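Local coordinates for magnetosome protein MamA (Magnetospirillum gryphiswaldense, PDB 3AS8) that probably acts as a tetratricopeptide-repeat scaffold associated with magnetosomes, recognising further copies of itself to assemble a larger protein complex, at residues A[10-15]-A[42-47]; A[15-18]-A[22-25]; A[131-136]-A[151-156]. All coordinates share one frame; numbering follows the deposited sequence. Where two conformers were deposited one is given.

Interaction 1: A[10-15]-A[42-47]; sequences YYRDKG and VEVALH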
# COMPACT_ATOMS: atom_id res chain seq x y z
N TYR A 10 26.57 -8.06 -12.09
CA TYR A 10 27.01 -6.72 -11.78
C TYR A 10 25.82 -5.70 -11.66
O TYR A 10 25.74 -4.91 -10.71
CB TYR A 10 28.06 -6.22 -12.82
CG TYR A 10 28.55 -4.79 -12.60
CD1 TYR A 10 29.57 -4.51 -11.69
CD2 TYR A 10 28.05 -3.74 -13.34
CE1 TYR A 10 30.02 -3.24 -11.51
CE2 TYR A 10 28.49 -2.49 -13.18
CZ TYR A 10 29.47 -2.22 -12.26
OH TYR A 10 29.92 -0.95 -12.10
N TYR A 11 24.94 -5.70 -12.65
CA TYR A 11 23.86 -4.68 -12.74
C TYR A 11 22.77 -5.06 -11.73
O TYR A 11 22.21 -4.21 -11.09
CB TYR A 11 23.30 -4.55 -14.20
CG TYR A 11 24.33 -3.87 -15.11
CD1 TYR A 11 24.64 -2.53 -14.96
CD2 TYR A 11 25.05 -4.60 -16.06
CE1 TYR A 11 25.62 -1.89 -15.78
CE2 TYR A 11 26.04 -4.02 -16.81
CZ TYR A 11 26.32 -2.65 -16.69
OH TYR A 11 27.32 -2.08 -17.49
N ARG A 12 22.57 -6.37 -11.52
CA ARG A 12 21.58 -6.85 -10.53
C ARG A 12 21.93 -6.43 -9.16
O ARG A 12 21.13 -5.82 -8.49
CB ARG A 12 21.44 -8.35 -10.60
CG ARG A 12 20.41 -8.96 -9.63
CD ARG A 12 20.46 -10.53 -9.74
NE ARG A 12 19.25 -11.10 -9.18
CZ ARG A 12 18.99 -11.17 -7.87
NH1 ARG A 12 19.89 -10.75 -6.97
NH2 ARG A 12 17.84 -11.70 -7.46
N ASP A 13 23.14 -6.74 -8.72
CA ASP A 13 23.57 -6.43 -7.39
C ASP A 13 23.58 -4.93 -7.16
O ASP A 13 23.12 -4.45 -6.09
CB ASP A 13 25.04 -6.90 -7.11
CG ASP A 13 25.20 -8.44 -7.00
OD1 ASP A 13 24.17 -9.18 -7.09
OD2 ASP A 13 26.41 -8.89 -6.85
N LYS A 14 24.18 -4.18 -8.10
CA LYS A 14 24.26 -2.74 -7.96
C LYS A 14 22.82 -2.09 -7.95
O LYS A 14 22.53 -1.13 -7.18
CB LYS A 14 25.17 -2.14 -9.04
CG LYS A 14 25.93 -0.91 -8.63
CD LYS A 14 27.04 -0.56 -9.66
CE LYS A 14 28.14 0.36 -9.11
NZ LYS A 14 27.72 1.39 -8.09
N GLY A 15 21.95 -2.58 -8.84
CA GLY A 15 20.61 -2.02 -8.97
C GLY A 15 19.72 -2.21 -7.75
O GLY A 15 19.06 -1.28 -7.24
N VAL A 42 12.28 -12.29 -9.97
CA VAL A 42 11.22 -11.56 -9.19
C VAL A 42 11.84 -10.40 -8.41
O VAL A 42 11.26 -9.32 -8.30
CB VAL A 42 10.35 -12.48 -8.25
CG1 VAL A 42 11.16 -13.11 -7.17
CG2 VAL A 42 9.20 -11.70 -7.60
N GLU A 43 13.06 -10.59 -7.95
CA GLU A 43 13.71 -9.57 -7.11
C GLU A 43 14.13 -8.34 -7.95
O GLU A 43 14.04 -7.19 -7.47
CB GLU A 43 14.87 -10.25 -6.41
CG GLU A 43 15.13 -9.81 -5.01
CD GLU A 43 13.95 -9.86 -4.09
OE1 GLU A 43 13.75 -8.84 -3.38
OE2 GLU A 43 13.24 -10.89 -4.02
N VAL A 44 14.51 -8.60 -9.21
CA VAL A 44 14.82 -7.57 -10.17
C VAL A 44 13.49 -6.87 -10.55
O VAL A 44 13.40 -5.62 -10.46
CB VAL A 44 15.56 -8.15 -11.40
CG1 VAL A 44 15.54 -7.13 -12.56
CG2 VAL A 44 17.03 -8.56 -10.99
N ALA A 45 12.43 -7.64 -10.88
CA ALA A 45 11.15 -7.02 -11.25
C ALA A 45 10.51 -6.18 -10.10
O ALA A 45 9.98 -5.08 -10.33
CB ALA A 45 10.13 -8.05 -11.82
N LEU A 46 10.63 -6.66 -8.88
CA LEU A 46 10.13 -5.97 -7.73
C LEU A 46 10.83 -4.64 -7.48
O LEU A 46 10.17 -3.61 -7.28
CB LEU A 46 10.29 -6.82 -6.52
CG LEU A 46 10.10 -6.10 -5.18
CD1 LEU A 46 8.63 -5.49 -5.03
CD2 LEU A 46 10.38 -7.00 -4.00
N HIS A 47 12.16 -4.66 -7.49
CA HIS A 47 12.91 -3.44 -7.26
C HIS A 47 12.82 -2.42 -8.41
O HIS A 47 12.71 -1.22 -8.18
CB HIS A 47 14.30 -3.82 -6.77
CG HIS A 47 14.27 -4.35 -5.37
ND1 HIS A 47 14.22 -5.71 -5.07
CD2 HIS A 47 14.12 -3.70 -4.19
CE1 HIS A 47 14.13 -5.85 -3.75
NE2 HIS A 47 14.08 -4.66 -3.20
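Arg12 reaches from helix 5-20 to the first turn of helix 42-54, where its side chain lies against Val44 and Glu43. Mainly the aliphatic part meets Val44: CG of Arg12 sits 3.7 Å from CG2 of Val44; the same methyl also lies 3.8 Å from NE of Arg12, at the start of the guanidinium. Farther out, NH2 of Arg12 comes within 3.5 Å of CB of Glu43. Neither the methyl nor the methylene meets the guanidinium squarely; both approach it obliquely. The Glu43 carboxylate turns away through a bend at chi2 (53°), which leaves OE2 of Glu43 5.8 Å from NH2 of Arg12, too far for a salt bridge.

The charged partner of Arg12 is instead Asp41, just before the helix, which forms a salt bridge with NE. Asp41 also accepts a hydrogen bond from the backbone N of Val44, so one carboxylate serves both the arginine and the start of the helix. Arginine suits this place because its chain, fully extended from CG to NE with CG trans to the backbone N (chi1 -179°), spans the gap between helices and still offers a charge at its end. With an alanine in place of Arg12, Asp41 would probably lose its cationic mate and the Val44 methyl its aliphatic cover from helix 5-20.

On the other segment, ND1 of His47 donates to O of Glu43 at 2.8 Å, fixing the ring against its own helix. Around this contact, Val44 also packs on Tyr35 of the preceding loop and His47 on Leu31 of helix 24-31, while Ala45 and Leu46 face helix 58-71.

Interaction 2: A[15-18]-A[22-25]; sequences GISH and GRYS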
# COMPACT_ATOMS: atom_id res chain seq x y z
N GLY A 15 21.95 -2.58 -8.84
CA GLY A 15 20.61 -2.02 -8.97
C GLY A 15 19.72 -2.21 -7.75
O GLY A 15 19.06 -1.28 -7.24
N ILE A 16 19.71 -3.43 -7.27
CA ILE A 16 18.96 -3.77 -6.07
C ILE A 16 19.51 -3.03 -4.87
O ILE A 16 18.78 -2.59 -3.96
CB ILE A 16 18.98 -5.27 -5.86
CG1 ILE A 16 18.14 -5.93 -6.96
CG2 ILE A 16 18.50 -5.60 -4.45
CD1 ILE A 16 18.35 -7.50 -7.02
N SER A 17 20.82 -2.88 -4.83
CA SER A 17 21.38 -2.10 -3.75
C SER A 17 20.84 -0.63 -3.81
O SER A 17 20.33 -0.06 -2.81
CB SER A 17 22.90 -2.20 -3.82
OG SER A 17 23.46 -1.46 -2.80
N HIS A 18 20.89 -0.04 -5.00
CA HIS A 18 20.45 1.35 -5.12
C HIS A 18 18.96 1.43 -4.63
O HIS A 18 18.58 2.29 -3.83
CB HIS A 18 20.53 1.83 -6.55
CG HIS A 18 21.91 2.16 -7.05
ND1 HIS A 18 22.82 2.88 -6.32
CD2 HIS A 18 22.47 1.96 -8.26
CE1 HIS A 18 23.90 3.07 -7.04
NE2 HIS A 18 23.72 2.51 -8.22
N GLY A 22 16.97 3.67 -1.55
CA GLY A 22 16.21 4.86 -1.94
C GLY A 22 16.85 5.69 -3.08
O GLY A 22 16.44 6.82 -3.36
N ARG A 23 17.77 5.08 -3.82
CA ARG A 23 18.40 5.73 -4.95
C ARG A 23 17.67 5.21 -6.17
O ARG A 23 18.17 4.42 -6.96
CB ARG A 23 19.89 5.46 -4.99
CG ARG A 23 20.76 6.02 -3.78
CD ARG A 23 22.30 5.70 -3.96
NE ARG A 23 22.60 4.27 -4.00
CZ ARG A 23 23.10 3.49 -3.01
NH1 ARG A 23 23.42 3.99 -1.80
NH2 ARG A 23 23.31 2.17 -3.24
N TYR A 24 16.46 5.69 -6.33
CA TYR A 24 15.52 5.09 -7.30
C TYR A 24 15.91 5.31 -8.73
O TYR A 24 15.83 4.40 -9.54
CB TYR A 24 14.09 5.57 -6.99
CG TYR A 24 13.56 5.10 -5.64
CD1 TYR A 24 13.37 3.77 -5.34
CD2 TYR A 24 13.28 6.02 -4.63
CE1 TYR A 24 12.88 3.37 -4.08
CE2 TYR A 24 12.81 5.66 -3.43
CZ TYR A 24 12.63 4.33 -3.14
OH TYR A 24 12.19 4.01 -1.90
N SER A 25 16.47 6.49 -9.03
CA SER A 25 16.83 6.82 -10.42
C SER A 25 18.00 5.92 -10.87
O SER A 25 18.00 5.35 -11.97
CB SER A 25 17.21 8.31 -10.53
OG SER A 25 16.21 9.22 -10.16
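Arg23 and His18 are joined by two good hydrogen bonds, one through side chains and one through the backbone. NE of Arg23 donates to ND1 of His18 over 2.7 Å, with an N-H...N angle of 155°. The donor lies close to the imidazole plane and the acceptor close to the guanidinium plane, although the two planes stand nearly perpendicular, 86° apart. NH2 of Arg23 adds a weak second bond to ND1 of His18 at 3.2 Å. As ND1 accepts, it should carry no proton, and a neutral ring protonated at NE2 is the likely form beside this cation. The backbone bond runs from N of Arg23 to O of His18 (2.9 Å), the donor standing above the carbonyl plane.

A bend in the arginine chain makes this possible: chi3 of -61° folds the guanidinium back over the end of the first helix instead of letting it run outward. One face of the guanidinium consequently covers the His18 carbonyl oxygen, while OG of Ser17 lies at its edge, 3.7 Å from NH2 of Arg23. Closer to the backbone, CB of His18 lies 3.5 Å from O of Arg23. His18 is buried, and its side chain also meets Glu26, Ala27 and Met30 of helix 24-31, a place where a flat ring with one accepting nitrogen can fill space and still bind the arginine.

Gly22 closes helix 5-20 in a Schellman motif; its positive phi would jam a CB against the preceding carbonyl oxygen. Arg23 follows at the N-cap of helix 24-31 and at the centre of an inverse gamma turn. Such a tight reversal between antiparallel helices is the turn of a helical hairpin, the building unit of tetratricopeptide-repeat folds.

Interaction 3: A[131-136]-A[151-156]; sequences DSFKIA and AYSYEQ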
# COMPACT_ATOMS: atom_id res chain seq x y z
N ASP A 131 -15.51 -2.84 9.35
CA ASP A 131 -14.80 -3.99 9.93
C ASP A 131 -13.28 -3.74 9.87
O ASP A 131 -12.56 -3.85 10.87
CB ASP A 131 -15.15 -5.28 9.16
CG ASP A 131 -16.58 -5.82 9.46
OD1 ASP A 131 -16.93 -6.79 8.79
OD2 ASP A 131 -17.33 -5.32 10.35
N SER A 132 -12.77 -3.37 8.70
CA SER A 132 -11.33 -3.14 8.53
C SER A 132 -10.85 -1.91 9.31
O SER A 132 -9.83 -1.98 10.03
CB SER A 132 -10.98 -3.04 7.01
OG SER A 132 -10.74 -4.36 6.53
N PHE A 133 -11.59 -0.81 9.25
CA PHE A 133 -11.31 0.37 10.07
C PHE A 133 -11.28 0.09 11.57
O PHE A 133 -10.40 0.55 12.28
CB PHE A 133 -12.26 1.56 9.79
CG PHE A 133 -12.19 2.14 8.41
CD1 PHE A 133 -10.96 2.43 7.81
CD2 PHE A 133 -13.36 2.44 7.69
CE1 PHE A 133 -10.91 3.02 6.53
CE2 PHE A 133 -13.29 3.01 6.41
CZ PHE A 133 -12.06 3.28 5.82
N LYS A 134 -12.19 -0.75 12.06
CA LYS A 134 -12.10 -1.16 13.44
C LYS A 134 -10.89 -2.01 13.87
O LYS A 134 -10.40 -1.83 14.97
CB LYS A 134 -13.39 -1.81 13.83
CG LYS A 134 -14.49 -0.73 13.90
CD LYS A 134 -15.81 -1.28 14.49
CE LYS A 134 -16.89 -0.17 14.50
NZ LYS A 134 -18.13 -0.74 15.02
N ILE A 135 -10.39 -2.82 12.97
CA ILE A 135 -9.16 -3.54 13.17
C ILE A 135 -7.97 -2.60 13.16
O ILE A 135 -7.09 -2.71 13.99
CB ILE A 135 -9.01 -4.67 12.13
CG1 ILE A 135 -10.16 -5.68 12.29
CG2 ILE A 135 -7.67 -5.39 12.29
CD1 ILE A 135 -10.31 -6.69 11.13
N ALA A 136 -7.92 -1.66 12.21
CA ALA A 136 -6.93 -0.62 12.25
C ALA A 136 -6.91 0.22 13.54
O ALA A 136 -5.84 0.60 14.07
CB ALA A 136 -7.10 0.31 11.02
N ALA A 151 -16.97 7.00 10.61
CA ALA A 151 -18.15 7.93 10.60
C ALA A 151 -18.72 8.10 9.22
O ALA A 151 -19.92 8.01 8.98
CB ALA A 151 -17.73 9.31 11.14
N TYR A 152 -17.85 8.37 8.26
CA TYR A 152 -18.28 8.57 6.87
C TYR A 152 -18.90 7.30 6.26
O TYR A 152 -19.86 7.38 5.54
CB TYR A 152 -17.11 9.13 6.00
CG TYR A 152 -17.57 9.63 4.63
CD1 TYR A 152 -18.77 10.35 4.50
CD2 TYR A 152 -16.80 9.39 3.44
CE1 TYR A 152 -19.21 10.80 3.28
CE2 TYR A 152 -17.25 9.87 2.19
CZ TYR A 152 -18.46 10.57 2.13
OH TYR A 152 -18.98 11.04 0.96
N SER A 153 -18.39 6.12 6.58
CA SER A 153 -18.94 4.91 6.01
C SER A 153 -20.38 4.72 6.58
O SER A 153 -21.31 4.40 5.88
CB SER A 153 -18.05 3.74 6.35
OG SER A 153 -16.76 3.72 5.74
N TYR A 154 -20.54 4.96 7.88
CA TYR A 154 -21.85 4.87 8.48
C TYR A 154 -22.80 5.87 7.81
O TYR A 154 -23.92 5.52 7.45
CB TYR A 154 -21.79 5.05 9.97
CG TYR A 154 -21.50 3.82 10.83
CD1 TYR A 154 -22.32 2.69 10.82
CD2 TYR A 154 -20.49 3.87 11.76
CE1 TYR A 154 -22.05 1.58 11.66
CE2 TYR A 154 -20.22 2.82 12.58
CZ TYR A 154 -21.00 1.66 12.53
OH TYR A 154 -20.63 0.68 13.40
N GLU A 155 -22.36 7.12 7.62
CA GLU A 155 -23.23 8.14 7.09
C GLU A 155 -23.72 7.77 5.71
O GLU A 155 -24.86 8.03 5.40
CB GLU A 155 -22.52 9.49 7.10
CG GLU A 155 -23.22 10.69 6.50
CD GLU A 155 -22.37 11.97 6.77
OE1 GLU A 155 -21.70 12.46 5.80
OE2 GLU A 155 -22.31 12.44 7.94
N GLN A 156 -22.86 7.14 4.90
CA GLN A 156 -23.18 6.71 3.57
C GLN A 156 -24.21 5.60 3.56
O GLN A 156 -24.89 5.44 2.54
CB GLN A 156 -21.92 6.25 2.81
CG GLN A 156 -21.00 7.43 2.38
CD GLN A 156 -19.68 6.96 1.83
OE1 GLN A 156 -19.53 6.85 0.61
NE2 GLN A 156 -18.71 6.68 2.72
O HOH W 1 -19.54 1.59 15.99
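Phe133 and Ser153 meet between two consecutive helices of the tetratricopeptide-repeat array, 126-139 and 144-156, with Lys134 and Tyr154 making a second, polar touch beside them. The backbones stay well apart, Phe133 CA and Ser153 CA being 9.8 Å from each other, so the contact depends on side chains.

In Phe133, CG stands trans to the carbonyl carbon (chi1 -64°), which carries the ring toward helix 144-156. There its rim faces the serine: CE2 of Phe133 is 3.6 Å from OG of Ser153, and the oxygen lies in the plane of the ring. The position suits an aromatic residue, because the same side chain also packs on Val146, Ala149 and Ile150. The small serine leaves room for that ring, and its buried hydroxyl has two acceptors within hydrogen-bonding reach, the carboxylate of Asp121 of helix 110-122 and the backbone O of Ala149, between which its single proton must be shared or alternate.

Lys134 follows a different course. Beyond CG its chain is straight, chi2 to chi4 all close to 180°, and this full length brings the ammonium group to the outer end of Tyr154. The tyrosine starts from chi1 -86°, from which its side chain extends toward helix 126-139 and touches Ile130 there. The two side chains cross at about a right angle, with the lysine nitrogen arriving at the ring's edge, near its plane. A long flexible cation and a phenol suit the place where the contact meets solvent on the lysine side: Lys134 is exposed, whereas Tyr154 is buried, its side chain also meeting Glu162 of helix 160-183.

One water joins their polar ends, accepting a hydrogen bond from NZ of Lys134 at 2.9 Å and lying 3.0 Å from OH of Tyr154.

From the N terminus, helix 5-20 enters two contacts in succession. Its residues 10-15 pair with the start of helix 42-54 in interaction 1, closing a loop that holds helix 24-31. Interaction 2 begins at Gly15, which the two share, and closes a much shorter loop at the turn into helix 24-31; its closure falls within the longer one. Their centres are 9 Å apart, and together they tie the first three helices into one end of the array. Interaction 3 opens only after both have closed, linking successive helices 126-139 and 144-156 about 38 Å from interaction 2, centre to centre, on the opposite side of the chain's centre.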